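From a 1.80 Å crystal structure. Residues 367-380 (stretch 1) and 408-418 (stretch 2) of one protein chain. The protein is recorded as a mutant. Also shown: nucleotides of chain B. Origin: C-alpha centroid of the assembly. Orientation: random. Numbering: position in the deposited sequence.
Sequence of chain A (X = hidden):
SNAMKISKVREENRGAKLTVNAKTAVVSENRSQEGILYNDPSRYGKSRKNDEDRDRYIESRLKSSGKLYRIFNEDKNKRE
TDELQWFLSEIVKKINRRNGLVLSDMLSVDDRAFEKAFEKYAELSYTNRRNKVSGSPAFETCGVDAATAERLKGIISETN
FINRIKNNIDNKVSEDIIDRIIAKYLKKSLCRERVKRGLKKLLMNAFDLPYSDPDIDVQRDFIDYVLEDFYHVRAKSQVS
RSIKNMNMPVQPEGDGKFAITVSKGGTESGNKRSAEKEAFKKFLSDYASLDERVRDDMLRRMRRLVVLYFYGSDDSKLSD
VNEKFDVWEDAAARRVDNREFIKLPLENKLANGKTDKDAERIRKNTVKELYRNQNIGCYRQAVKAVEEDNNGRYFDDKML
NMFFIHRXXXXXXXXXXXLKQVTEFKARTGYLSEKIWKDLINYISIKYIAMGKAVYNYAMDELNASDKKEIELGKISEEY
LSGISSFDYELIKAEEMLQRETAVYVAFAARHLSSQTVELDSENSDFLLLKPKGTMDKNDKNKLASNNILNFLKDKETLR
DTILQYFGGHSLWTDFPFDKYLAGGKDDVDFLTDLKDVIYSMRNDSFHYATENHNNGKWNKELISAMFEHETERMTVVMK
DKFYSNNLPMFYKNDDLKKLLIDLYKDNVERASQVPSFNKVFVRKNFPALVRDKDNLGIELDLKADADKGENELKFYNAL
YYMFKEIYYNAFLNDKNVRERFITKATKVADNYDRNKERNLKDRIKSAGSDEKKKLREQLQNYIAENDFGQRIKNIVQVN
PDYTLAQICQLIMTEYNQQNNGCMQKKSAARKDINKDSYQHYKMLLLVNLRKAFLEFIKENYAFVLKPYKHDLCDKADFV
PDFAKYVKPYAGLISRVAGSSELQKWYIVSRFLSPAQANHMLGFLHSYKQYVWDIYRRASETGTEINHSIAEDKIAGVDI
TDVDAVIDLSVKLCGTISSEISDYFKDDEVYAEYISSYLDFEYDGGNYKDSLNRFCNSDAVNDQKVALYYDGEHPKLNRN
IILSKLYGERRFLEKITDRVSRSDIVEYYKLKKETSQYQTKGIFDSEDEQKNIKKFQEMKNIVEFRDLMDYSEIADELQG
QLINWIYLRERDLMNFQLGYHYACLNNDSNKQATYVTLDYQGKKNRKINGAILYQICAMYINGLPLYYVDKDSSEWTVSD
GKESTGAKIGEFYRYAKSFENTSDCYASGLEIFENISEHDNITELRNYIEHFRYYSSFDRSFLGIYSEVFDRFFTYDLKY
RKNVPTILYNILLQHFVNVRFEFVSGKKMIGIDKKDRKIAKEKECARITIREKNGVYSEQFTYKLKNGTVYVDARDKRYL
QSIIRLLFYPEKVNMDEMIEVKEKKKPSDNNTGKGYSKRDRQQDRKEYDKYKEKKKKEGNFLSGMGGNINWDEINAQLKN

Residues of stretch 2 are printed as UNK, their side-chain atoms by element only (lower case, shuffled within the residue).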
ATOM      1  N   VAL A 367      27.738  11.506 -16.153  1.00 29.15           N
ATOM      2  CA  VAL A 367      27.631  10.050 -16.178  1.00 25.99           C
ATOM      3  C   VAL A 367      26.361   9.621 -16.907  1.00 24.73           C
ATOM      4  O   VAL A 367      26.376   8.659 -17.680  1.00 25.16           O
ATOM      5  CB  VAL A 367      27.694   9.476 -14.747  1.00 29.10           C
ATOM      6  CG1 VAL A 367      27.295   7.987 -14.727  1.00 26.59           C
ATOM      7  CG2 VAL A 367      29.094   9.637 -14.163  1.00 28.53           C
ATOM      8  N   LYS A 368      25.249  10.331 -16.694  1.00 25.39           N
ATOM      9  CA  LYS A 368      24.023   9.959 -17.399  1.00 29.91           C
ATOM     10  C   LYS A 368      24.198  10.106 -18.899  1.00 32.05           C
ATOM     11  O   LYS A 368      23.740   9.255 -19.669  1.00 26.43           O
ATOM     12  CB  LYS A 368      22.843  10.799 -16.927  1.00 30.06           C
ATOM     13  CG  LYS A 368      22.354  10.452 -15.538  1.00 31.28           C
ATOM     14  CD  LYS A 368      21.058  11.202 -15.260  1.00 38.84           C
ATOM     15  CE  LYS A 368      20.651  11.084 -13.813  1.00 43.70           C
ATOM     16  NZ  LYS A 368      19.527  11.998 -13.507  1.00 44.83           N
ATOM     17  N   GLU A 369      24.891  11.163 -19.338  1.00 29.87           N
ATOM     18  CA  GLU A 369      25.102  11.313 -20.774  1.00 33.63           C
ATOM     19  C   GLU A 369      26.045  10.241 -21.306  1.00 30.54           C
ATOM     20  O   GLU A 369      25.868   9.780 -22.437  1.00 30.51           O
ATOM     21  CB  GLU A 369      25.615  12.721 -21.104  1.00 35.52           C
ATOM     22  CG  GLU A 369      25.337  13.143 -22.559  1.00 44.34           C
ATOM     23  CD  GLU A 369      23.919  12.792 -23.048  1.00 51.45           C
ATOM     24  OE1 GLU A 369      23.796  12.193 -24.147  1.00 50.54           O
ATOM     25  OE2 GLU A 369      22.935  13.119 -22.343  1.00 53.34           O
ATOM     26  N   LEU A 370      27.011   9.798 -20.495  1.00 27.43           N
ATOM     27  CA  LEU A 370      27.878   8.690 -20.887  1.00 26.61           C
ATOM     28  C   LEU A 370      27.084   7.406 -21.078  1.00 27.30           C
ATOM     29  O   LEU A 370      27.270   6.685 -22.068  1.00 25.06           O
ATOM     30  CB  LEU A 370      28.959   8.472 -19.837  1.00 27.02           C
ATOM     31  CG  LEU A 370      30.098   9.499 -19.825  1.00 34.80           C
ATOM     32  CD1 LEU A 370      30.962   9.290 -18.608  1.00 39.21           C
ATOM     33  CD2 LEU A 370      30.917   9.346 -21.102  1.00 34.05           C
ATOM     34  N   TYR A 371      26.228   7.074 -20.108  1.00 24.45           N
ATOM     35  CA  TYR A 371      25.355   5.908 -20.260  1.00 21.90           C
ATOM     36  C   TYR A 371      24.541   6.009 -21.535  1.00 23.10           C
ATOM     37  O   TYR A 371      24.429   5.040 -22.298  1.00 26.05           O
ATOM     38  CB  TYR A 371      24.400   5.810 -19.080  1.00 22.76           C
ATOM     39  CG  TYR A 371      24.878   5.079 -17.866  1.00 25.05           C
ATOM     40  CD1 TYR A 371      24.952   3.688 -17.849  1.00 26.96           C
ATOM     41  CD2 TYR A 371      25.175   5.776 -16.698  1.00 27.10           C
ATOM     42  CE1 TYR A 371      25.337   3.010 -16.710  1.00 28.07           C
ATOM     43  CE2 TYR A 371      25.565   5.112 -15.562  1.00 26.06           C
ATOM     44  CZ  TYR A 371      25.635   3.736 -15.564  1.00 26.53           C
ATOM     45  OH  TYR A 371      26.039   3.079 -14.428  1.00 29.97           O
ATOM     46  N   ARG A 372      23.924   7.174 -21.760  1.00 24.29           N
ATOM     47  CA  ARG A 372      23.026   7.327 -22.905  1.00 26.22           C
ATOM     48  C   ARG A 372      23.780   7.150 -24.212  1.00 29.64           C
ATOM     49  O   ARG A 372      23.327   6.434 -25.109  1.00 28.43           O
ATOM     50  CB  ARG A 372      22.339   8.689 -22.884  1.00 30.19           C
ATOM     51  CG  ARG A 372      21.405   8.922 -24.089  1.00 28.24           C
ATOM     52  CD  ARG A 372      20.740  10.278 -24.003  1.00 29.09           C
ATOM     53  NE  ARG A 372      19.926  10.578 -25.173  1.00 32.62           N
ATOM     54  CZ  ARG A 372      20.383  11.143 -26.285  1.00 33.64           C
ATOM     55  NH1 ARG A 372      21.670  11.477 -26.391  1.00 29.66           N
ATOM     56  NH2 ARG A 372      19.554  11.375 -27.294  1.00 31.05           N
ATOM     57  N   ASN A 373      24.941   7.801 -24.332  1.00 26.35           N
ATOM     58  CA  ASN A 373      25.755   7.640 -25.533  1.00 28.86           C
ATOM     59  C   ASN A 373      26.086   6.180 -25.786  1.00 23.18           C
ATOM     60  O   ASN A 373      25.974   5.700 -26.918  1.00 27.80           O
ATOM     61  CB  ASN A 373      27.035   8.464 -25.408  1.00 31.28           C
ATOM     62  CG  ASN A 373      26.762   9.940 -25.444  1.00 42.64           C
ATOM     63  OD1 ASN A 373      25.725  10.373 -25.951  1.00 50.82           O
ATOM     64  ND2 ASN A 373      27.682  10.729 -24.904  1.00 48.30           N
ATOM     65  N   GLN A 374      26.524   5.460 -24.747  1.00 23.40           N
ATOM     66  CA  GLN A 374      26.842   4.047 -24.912  1.00 23.85           C
ATOM     67  C   GLN A 374      25.586   3.238 -25.226  1.00 26.96           C
ATOM     68  O   GLN A 374      25.609   2.349 -26.084  1.00 23.30           O
ATOM     69  CB  GLN A 374      27.551   3.517 -23.658  1.00 26.07           C
ATOM     70  CG  GLN A 374      28.032   2.079 -23.788  1.00 30.31           C
ATOM     71  CD  GLN A 374      29.002   1.900 -24.934  1.00 40.24           C
ATOM     72  OE1 GLN A 374      30.083   2.483 -24.930  1.00 35.65           O
ATOM     73  NE2 GLN A 374      28.605   1.116 -25.940  1.00 42.39           N
ATOM     74  N   ASN A 375      24.472   3.551 -24.562  1.00 27.30           N
ATOM     75  CA  ASN A 375      23.226   2.841 -24.859  1.00 24.30           C
ATOM     76  C   ASN A 375      22.841   2.997 -26.328  1.00 24.59           C
ATOM     77  O   ASN A 375      22.455   2.022 -26.987  1.00 25.93           O
ATOM     78  CB  ASN A 375      22.109   3.349 -23.947  1.00 21.29           C
ATOM     79  CG  ASN A 375      20.939   2.355 -23.846  1.00 25.85           C
ATOM     80  OD1 ASN A 375      21.135   1.150 -23.951  1.00 24.43           O
ATOM     81  ND2 ASN A 375      19.738   2.866 -23.640  1.00 25.20           N
ATOM     82  N   ILE A 376      22.954   4.216 -26.864  1.00 23.54           N
ATOM     83  CA  ILE A 376      22.626   4.459 -28.266  1.00 25.57           C
ATOM     84  C   ILE A 376      23.537   3.646 -29.173  1.00 29.22           C
ATOM     85  O   ILE A 376      23.084   3.019 -30.139  1.00 31.18           O
ATOM     86  CB  ILE A 376      22.718   5.963 -28.583  1.00 28.47           C
ATOM     87  CG1 ILE A 376      21.550   6.716 -27.936  1.00 29.13           C
ATOM     88  CG2 ILE A 376      22.791   6.192 -30.103  1.00 31.64           C
ATOM     89  CD1 ILE A 376      21.810   8.234 -27.770  1.00 30.26           C
ATOM     90  N   GLY A 377      24.836   3.638 -28.874  1.00 33.87           N
ATOM     91  CA  GLY A 377      25.754   2.842 -29.671  1.00 36.07           C
ATOM     92  C   GLY A 377      25.436   1.358 -29.619  1.00 35.42           C
ATOM     93  O   GLY A 377      25.410   0.677 -30.649  1.00 29.49           O
ATOM     94  N   CYS A 378      25.199   0.832 -28.410  1.00 31.05           N
ATOM     95  CA  CYS A 378      24.772  -0.559 -28.274  1.00 29.05           C
ATOM     96  C   CYS A 378      23.525  -0.839 -29.091  1.00 24.57           C
ATOM     97  O   CYS A 378      23.422  -1.883 -29.739  1.00 27.45           O
ATOM     98  CB  CYS A 378      24.480  -0.886 -26.819  1.00 30.41           C
ATOM     99  SG  CYS A 378      25.915  -0.986 -25.798  1.00 28.63           S
ATOM    100  N   TYR A 379      22.546   0.061 -29.024  1.00 28.79           N
ATOM    101  CA  TYR A 379      21.303  -0.135 -29.752  1.00 30.51           C
ATOM    102  C   TYR A 379      21.555  -0.199 -31.257  1.00 34.18           C
ATOM    103  O   TYR A 379      21.103  -1.126 -31.938  1.00 28.00           O
ATOM    104  CB  TYR A 379      20.328   0.988 -29.408  1.00 26.11           C
ATOM    105  CG  TYR A 379      19.109   1.028 -30.295  1.00 23.18           C
ATOM    106  CD1 TYR A 379      19.105   1.764 -31.480  1.00 22.34           C
ATOM    107  CD2 TYR A 379      17.957   0.320 -29.959  1.00 24.94           C
ATOM    108  CE1 TYR A 379      17.991   1.789 -32.300  1.00 27.80           C
ATOM    109  CE2 TYR A 379      16.834   0.344 -30.777  1.00 26.80           C
ATOM    110  CZ  TYR A 379      16.858   1.085 -31.942  1.00 27.40           C
ATOM    111  OH  TYR A 379      15.759   1.129 -32.759  1.00 26.44           O
ATOM    112  N   ARG A 380      22.270   0.787 -31.800  1.00 32.01           N
ATOM    113  CA  ARG A 380      22.476   0.808 -33.245  1.00 33.90           C
ATOM    114  C   ARG A 380      23.263  -0.413 -33.707  1.00 34.09           C
ATOM    115  O   ARG A 380      22.965  -0.991 -34.758  1.00 35.13           O
ATOM    116  CB  ARG A 380      23.166   2.110 -33.643  1.00 35.34           C
ATOM    117  CG  ARG A 380      22.428   3.304 -33.095  1.00 40.66           C
ATOM    118  CD  ARG A 380      22.475   4.524 -33.973  1.00 40.05           C
ATOM    119  NE  ARG A 380      21.495   5.505 -33.518  1.00 37.27           N
ATOM    120  CZ  ARG A 380      21.750   6.792 -33.334  1.00 36.37           C
ATOM    121  NH1 ARG A 380      22.965   7.270 -33.575  1.00 39.80           N
ATOM    122  NH2 ARG A 380      20.791   7.603 -32.920  1.00 35.63           N
ATOM    123  N   UNK A 408      15.247  -3.741 -24.388  1.00 19.61           N
ATOM    124  CA  UNK A 408      16.581  -3.693 -23.793  1.00 19.58           C
ATOM    125  C   UNK A 408      17.035  -2.249 -23.653  1.00 21.28           C
ATOM    126  O   UNK A 408      17.536  -1.833 -22.601  1.00 21.25           O
ATOM    127  c   UNK A 408      18.984  -4.316 -24.072  1.00 21.97           C
ATOM    128  c   UNK A 408      18.043  -6.815 -25.645  1.00 24.94           C
ATOM    129  c   UNK A 408      17.245  -5.984 -24.615  1.00 22.98           C
ATOM    130  c   UNK A 408      17.584  -4.497 -24.641  1.00 21.59           C
ATOM    131  N   UNK A 409      16.903  -1.479 -24.735  1.00 22.36           N
ATOM    132  CA  UNK A 409      17.317  -0.083 -24.703  1.00 24.02           C
ATOM    133  C   UNK A 409      16.572   0.671 -23.623  1.00 26.79           C
ATOM    134  O   UNK A 409      17.161   1.477 -22.886  1.00 23.05           O
ATOM    135  o   UNK A 409      15.917   2.593 -27.867  1.00 27.88           O
ATOM    136  c   UNK A 409      17.065   0.567 -26.059  1.00 24.79           C
ATOM    137  o   UNK A 409      17.989   3.347 -27.963  1.00 29.22           O
ATOM    138  c   UNK A 409      17.392   2.052 -26.077  1.00 23.90           C
ATOM    139  c   UNK A 409      17.071   2.709 -27.400  1.00 25.65           C
ATOM    140  N   UNK A 410      15.264   0.429 -23.542  1.00 22.00           N
ATOM    141  CA  UNK A 410      14.425   1.038 -22.523  1.00 24.07           C
ATOM    142  C   UNK A 410      14.882   0.635 -21.132  1.00 22.09           C
ATOM    143  O   UNK A 410      14.875   1.454 -20.198  1.00 23.50           O
ATOM    144  o   UNK A 410       9.139   2.002 -18.872  1.00 24.42           O
ATOM    145  c   UNK A 410      11.527   2.281 -21.614  1.00 24.73           C
ATOM    146  c   UNK A 410      11.985   0.977 -21.730  1.00 21.75           C
ATOM    147  c   UNK A 410      10.517   0.340 -19.918  1.00 20.44           C
ATOM    148  c   UNK A 410      11.459   0.009 -20.873  1.00 19.96           C
ATOM    149  c   UNK A 410      10.081   1.640 -19.818  1.00 24.80           C
ATOM    150  c   UNK A 410      10.582   2.612 -20.659  1.00 25.43           C
ATOM    151  c   UNK A 410      12.984   0.610 -22.782  1.00 19.63           C
ATOM    152  N   UNK A 411      15.300  -0.623 -20.984  1.00 19.96           N
ATOM    153  CA  UNK A 411      15.696  -1.116 -19.683  1.00 19.13           C
ATOM    154  C   UNK A 411      16.981  -0.480 -19.211  1.00 21.77           C
ATOM    155  O   UNK A 411      17.142  -0.197 -18.025  1.00 20.17           O
ATOM    156  N   UNK A 412      17.911  -0.237 -20.139  1.00 20.94           N
ATOM    157  CA  UNK A 412      19.120   0.480 -19.764  1.00 19.32           C
ATOM    158  C   UNK A 412      18.765   1.885 -19.316  1.00 19.89           C
ATOM    159  O   UNK A 412      19.301   2.380 -18.318  1.00 20.25           O
ATOM    160  c   UNK A 412      21.324   1.413 -20.570  1.00 23.33           C
ATOM    161  c   UNK A 412      20.626  -0.899 -21.194  1.00 25.62           C
ATOM    162  c   UNK A 412      20.134   0.497 -20.924  1.00 20.28           C
ATOM    163  N   UNK A 413      17.844   2.540 -20.033  1.00 20.41           N
ATOM    164  CA  UNK A 413      17.454   3.897 -19.664  1.00 23.25           C
ATOM    165  C   UNK A 413      16.787   3.928 -18.296  1.00 24.81           C
ATOM    166  O   UNK A 413      17.012   4.857 -17.521  1.00 21.37           O
ATOM    167  c   UNK A 413      15.598   6.756 -21.541  1.00 44.31           C
ATOM    168  o   UNK A 413      15.777   6.316 -22.691  1.00 51.05           O
ATOM    169  c   UNK A 413      16.531   4.519 -20.714  1.00 26.17           C
ATOM    170  o   UNK A 413      15.012   7.836 -21.319  1.00 49.08           O
ATOM    171  c   UNK A 413      16.129   5.956 -20.354  1.00 32.58           C
ATOM    172  N   UNK A 414      15.968   2.912 -17.981  1.00 23.94           N
ATOM    173  CA  UNK A 414      15.363   2.838 -16.655  1.00 22.77           C
ATOM    174  C   UNK A 414      16.411   2.851 -15.555  1.00 25.95           C
ATOM    175  O   UNK A 414      16.166   3.407 -14.481  1.00 25.21           O
ATOM    176  c   UNK A 414      14.515   1.571 -16.507  1.00 23.81           C
ATOM    177  c   UNK A 414      13.129   1.648 -17.134  1.00 24.80           C
ATOM    178  c   UNK A 414      12.271   0.465 -16.672  1.00 19.60           C
ATOM    179  n   UNK A 414      11.884  -1.987 -16.945  1.00 22.11           N
ATOM    180  c   UNK A 414      12.727  -0.837 -17.368  1.00 21.58           C
ATOM    181  N   UNK A 415      17.570   2.249 -15.802  1.00 20.97           N
ATOM    182  CA  UNK A 415      18.614   2.191 -14.784  1.00 23.68           C
ATOM    183  C   UNK A 415      19.314   3.540 -14.629  1.00 28.65           C
ATOM    184  O   UNK A 415      19.500   4.024 -13.506  1.00 27.11           O
ATOM    185  c   UNK A 415      19.692  -1.426 -15.596  1.00 34.64           C
ATOM    186  c   UNK A 415      20.878   1.225 -14.271  1.00 23.92           C
ATOM    187  c   UNK A 415      19.611   1.071 -15.114  1.00 25.55           C
ATOM    188  c   UNK A 415      18.963  -0.301 -14.890  1.00 30.24           C
ATOM    189  N   UNK A 416      19.730   4.173 -15.737  1.00 26.18           N
ATOM    190  CA  UNK A 416      20.539   5.383 -15.560  1.00 25.69           C
ATOM    191  C   UNK A 416      19.710   6.652 -15.458  1.00 26.68           C
ATOM    192  O   UNK A 416      20.160   7.609 -14.821  1.00 26.18           O
ATOM    193  c   UNK A 416      21.028   5.009 -19.060  1.00 24.83           C
ATOM    194  c   UNK A 416      20.153   6.668 -20.532  1.00 25.48           C
ATOM    195  c   UNK A 416      20.213   7.599 -19.526  1.00 27.85           C
ATOM    196  c   UNK A 416      20.558   5.369 -20.311  1.00 24.23           C
ATOM    197  c   UNK A 416      20.692   7.238 -18.292  1.00 29.65           C
ATOM    198  c   UNK A 416      21.086   5.933 -18.029  1.00 24.45           C
ATOM    199  o   UNK A 416      19.676   7.041 -21.766  1.00 33.90           O
ATOM    200  c   UNK A 416      21.596   5.536 -16.670  1.00 24.01           C
ATOM    201  N   UNK A 417      18.517   6.708 -16.063  1.00 26.81           N
ATOM    202  CA  UNK A 417      17.658   7.862 -15.804  1.00 32.31           C
ATOM    203  C   UNK A 417      17.305   7.939 -14.326  1.00 41.06           C
ATOM    204  O   UNK A 417      17.151   9.031 -13.777  1.00 40.10           O
ATOM    205  c   UNK A 417      16.380   7.795 -16.647  1.00 29.47           C
ATOM    206  N   UNK A 418      17.182   6.775 -13.681  1.00 51.32           N
ATOM    207  CA  UNK A 418      16.916   6.658 -12.253  1.00 58.21           C
ATOM    208  C   UNK A 418      18.042   7.211 -11.392  1.00 54.64           C
ATOM    209  O   UNK A 418      17.794   7.580 -10.238  1.00 58.60           O
ATOM    210  n   UNK A 418      15.662   5.931  -9.862  1.00 73.20           N
ATOM    211  c   UNK A 418      15.752   4.956 -10.764  1.00 71.31           C
ATOM    212  c   UNK A 418      16.712   5.179 -11.913  1.00 66.81           C
ATOM    213  o   UNK A 418      15.105   3.905 -10.681  1.00 68.38           O
TER
ATOM    214  P     A B  16      13.850   8.131 -36.150  1.00 37.97           P
ATOM    215  OP1   A B  16      13.592   9.144 -37.201  1.00 43.10           O
ATOM    216  OP2   A B  16      13.173   6.805 -36.212  1.00 33.51           O
ATOM    217  O5'   A B  16      15.409   7.846 -36.120  1.00 34.32           O
ATOM    218  C5'   A B  16      16.363   8.906 -36.153  1.00 33.68           C
ATOM    219  C4'   A B  16      17.767   8.376 -35.963  1.00 37.61           C
ATOM    220  O4'   A B  16      17.826   7.688 -34.690  1.00 33.78           O
ATOM    221  C3'   A B  16      18.225   7.358 -37.003  1.00 34.39           C
ATOM    222  O3'   A B  16      19.646   7.380 -37.077  1.00 42.74           O
ATOM    223  C2'   A B  16      17.809   6.037 -36.381  1.00 32.36           C
ATOM    224  O2'   A B  16      18.584   4.941 -36.815  1.00 33.88           O
ATOM    225  C1'   A B  16      18.037   6.301 -34.896  1.00 35.46           C
ATOM    226  N9    A B  16      17.088   5.614 -34.019  1.00 34.39           N
ATOM    227  C8    A B  16      15.780   5.258 -34.242  1.00 35.09           C
ATOM    228  N7    A B  16      15.216   4.703 -33.193  1.00 30.33           N
ATOM    229  C5    A B  16      16.219   4.716 -32.232  1.00 28.76           C
ATOM    230  C6    A B  16      16.266   4.275 -30.905  1.00 30.55           C
ATOM    231  N6    A B  16      15.226   3.702 -30.279  1.00 27.55           N
ATOM    232  N1    A B  16      17.429   4.456 -30.242  1.00 27.57           N
ATOM    233  C2    A B  16      18.477   5.027 -30.858  1.00 35.37           C
ATOM    234  N3    A B  16      18.553   5.492 -32.106  1.00 32.95           N
ATOM    235  C4    A B  16      17.377   5.292 -32.732  1.00 31.89           C
ATOM    236  P     A B  18      22.535  10.888 -32.817  1.00 51.96           P
ATOM    237  OP1   A B  18      23.116  11.804 -31.806  1.00 50.24           O
ATOM    238  OP2   A B  18      23.319   9.724 -33.309  1.00 50.23           O
ATOM    239  O5'   A B  18      21.163  10.300 -32.236  1.00 48.99           O
ATOM    240  C5'   A B  18      20.110  11.163 -31.827  1.00 41.35           C
ATOM    241  C4'   A B  18      18.761  10.631 -32.249  1.00 38.29           C
ATOM    242  O4'   A B  18      18.706   9.204 -31.988  1.00 41.34           O
ATOM    243  C3'   A B  18      17.564  11.195 -31.495  1.00 36.03           C
ATOM    244  O3'   A B  18      17.124  12.447 -31.985  1.00 33.96           O
ATOM    245  C2'   A B  18      16.531  10.086 -31.636  1.00 33.67           C
ATOM    246  O2'   A B  18      15.937  10.120 -32.925  1.00 34.14           O
ATOM    247  C1'   A B  18      17.414   8.842 -31.544  1.00 34.53           C
ATOM    248  N9    A B  18      17.530   8.328 -30.168  1.00 32.36           N
ATOM    249  C8    A B  18      18.610   8.406 -29.321  1.00 34.42           C
ATOM    250  N7    A B  18      18.420   7.836 -28.158  1.00 38.83           N
ATOM    251  C5    A B  18      17.124   7.345 -28.236  1.00 35.44           C
ATOM    252  C6    A B  18      16.309   6.641 -27.336  1.00 36.06           C
ATOM    253  N6    A B  18      16.673   6.271 -26.111  1.00 36.08           N
ATOM    254  N1    A B  18      15.062   6.309 -27.742  1.00 35.22           N
ATOM    255  C2    A B  18      14.674   6.665 -28.972  1.00 31.63           C
ATOM    256  N3    A B  18      15.342   7.327 -29.907  1.00 32.62           N
ATOM    257  C4    A B  18      16.568   7.648 -29.467  1.00 34.24           C
ATOM    258  P     G B  19      16.601  13.586 -30.972  1.00 39.19           P
ATOM    259  OP1   G B  19      16.135  14.755 -31.730  1.00 40.50           O
ATOM    260  OP2   G B  19      17.572  13.713 -29.867  1.00 35.60           O
ATOM    261  O5'   G B  19      15.266  12.968 -30.355  1.00 34.75           O
ATOM    262  C5'   G B  19      14.124  12.739 -31.158  1.00 29.07           C
ATOM    263  C4'   G B  19      13.140  11.888 -30.400  1.00 27.44           C
ATOM    264  O4'   G B  19      13.814  10.676 -29.988  1.00 27.62           O
ATOM    265  C3'   G B  19      12.626  12.494 -29.105  1.00 24.83           C
ATOM    266  O3'   G B  19      11.485  13.300 -29.332  1.00 27.77           O
ATOM    267  C2'   G B  19      12.302  11.267 -28.264  1.00 24.99           C
ATOM    268  O2'   G B  19      11.062  10.737 -28.690  1.00 27.12           O
ATOM    269  C1'   G B  19      13.400  10.305 -28.698  1.00 26.46           C
ATOM    270  N9    G B  19      14.581  10.324 -27.821  1.00 29.23           N
ATOM    271  C8    G B  19      15.832  10.838 -28.087  1.00 27.62           C
ATOM    272  N7    G B  19      16.678  10.641 -27.119  1.00 28.78           N
ATOM    273  C5    G B  19      15.940   9.951 -26.159  1.00 30.54           C
ATOM    274  C6    G B  19      16.304   9.455 -24.878  1.00 29.00           C
ATOM    275  O6    G B  19      17.403   9.543 -24.320  1.00 29.27           O
ATOM    276  N1    G B  19      15.232   8.807 -24.247  1.00 28.71           N
ATOM    277  C2    G B  19      13.976   8.657 -24.785  1.00 30.53           C
ATOM    278  N2    G B  19      13.053   8.005 -24.053  1.00 33.93           N
ATOM    279  N3    G B  19      13.634   9.114 -25.974  1.00 25.55           N
ATOM    280  C4    G B  19      14.650   9.741 -26.592  1.00 28.45           C
HETATM  281  O   HOH W   1      19.074   5.557 -23.817  1.00 29.47           O

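Stretch 2 runs as a helix antiparallel to the helix of stretch 1, with the axes 9.8 Å apart at closest approach. Position 408 carries four side-chain carbons, forked at the first, with one arm two carbons long; none comes close to stretch 1. The branching at CB and the longer arm identify Ile408.

At position 409 three carbons run in line and the third bears two oxygens. One oxygen lies 3.5 Å from CG of Tyr379, over the face of its ring. A three-carbon carboxylate is Glu409. Its OE1 accepts a hydrogen bond from N6 of A16 (2.7 Å), and the Tyr379 ring has the A16 base over one face as well, so acid and tyrosine hold the same nucleotide.

Position 410 has one carbon and then a six-carbon ring bearing an oxygen. Its CA-to-CB bond points away from stretch 1, and the ring with its oxygen makes it Tyr410. Position 411 has no side-chain atoms at all and is Gly411.

At 412 there are three carbons, one carrying the other two; the CA-to-CB bond points toward stretch 1, and the CB lies 3.3 Å from OD1 of Asn375. The short fork is Val412.

Position 413 again shows three carbons ending in two oxygens, but its side chain stays clear of close contact with stretch 1. This is Glu413, which turns its carboxylate to G19: N1 of the base donates to OE1 (3.1 Å) and to OE2 (3.0 Å). From stretch 1, Arg372 reads another edge of the same base, NE donating to O6 (2.9 Å) and NH2 to N7 (3.0 Å).

Four carbons in a row ending in nitrogen, out of reach of stretch 1, make position 414 Lys414. Position 415 repeats the four-carbon fork with one longer arm; it is Ile415, set sideways and not in contact with stretch 1.

At 416 a single carbon leads to a six-carbon ring with an oxygen, packed against Tyr371 and Arg372. This is Tyr416. Its CD2 lies 3.5 Å from CB of Tyr371, and its OH is 3.3 Å from CB of Arg372. The two tyrosine rings are nearly parallel but slid apart, so each CB sits over the other's ring face, 3.8 Å from the centroid, in a reciprocal CH-pi contact.

The lone carbon at 417 points away and gives Ala417. Position 418 has two carbons, the second carrying one oxygen and one nitrogen: Asn418, poorly ordered, its CA-to-CB bond also directed away.

The contact rests on two interlocking knobs. Asn375 sits among Glu409, Val412, Glu413 and Tyr416, anchored by a hydrogen bond from its ND2 to the backbone O of Glu409 (3.0 Å); Tyr416 sits among Lys368, Tyr371, Arg372 and Asn375. A water joins them, its O accepting from ND2 of Asn375 (2.8 Å) and bonding to OH of Tyr416 (2.6 Å). The paired helices thereby present Arg372, Tyr379, Glu409 and Glu413 together to the RNA.

Stretch 2 (408-418) IEYGVEKIYAN
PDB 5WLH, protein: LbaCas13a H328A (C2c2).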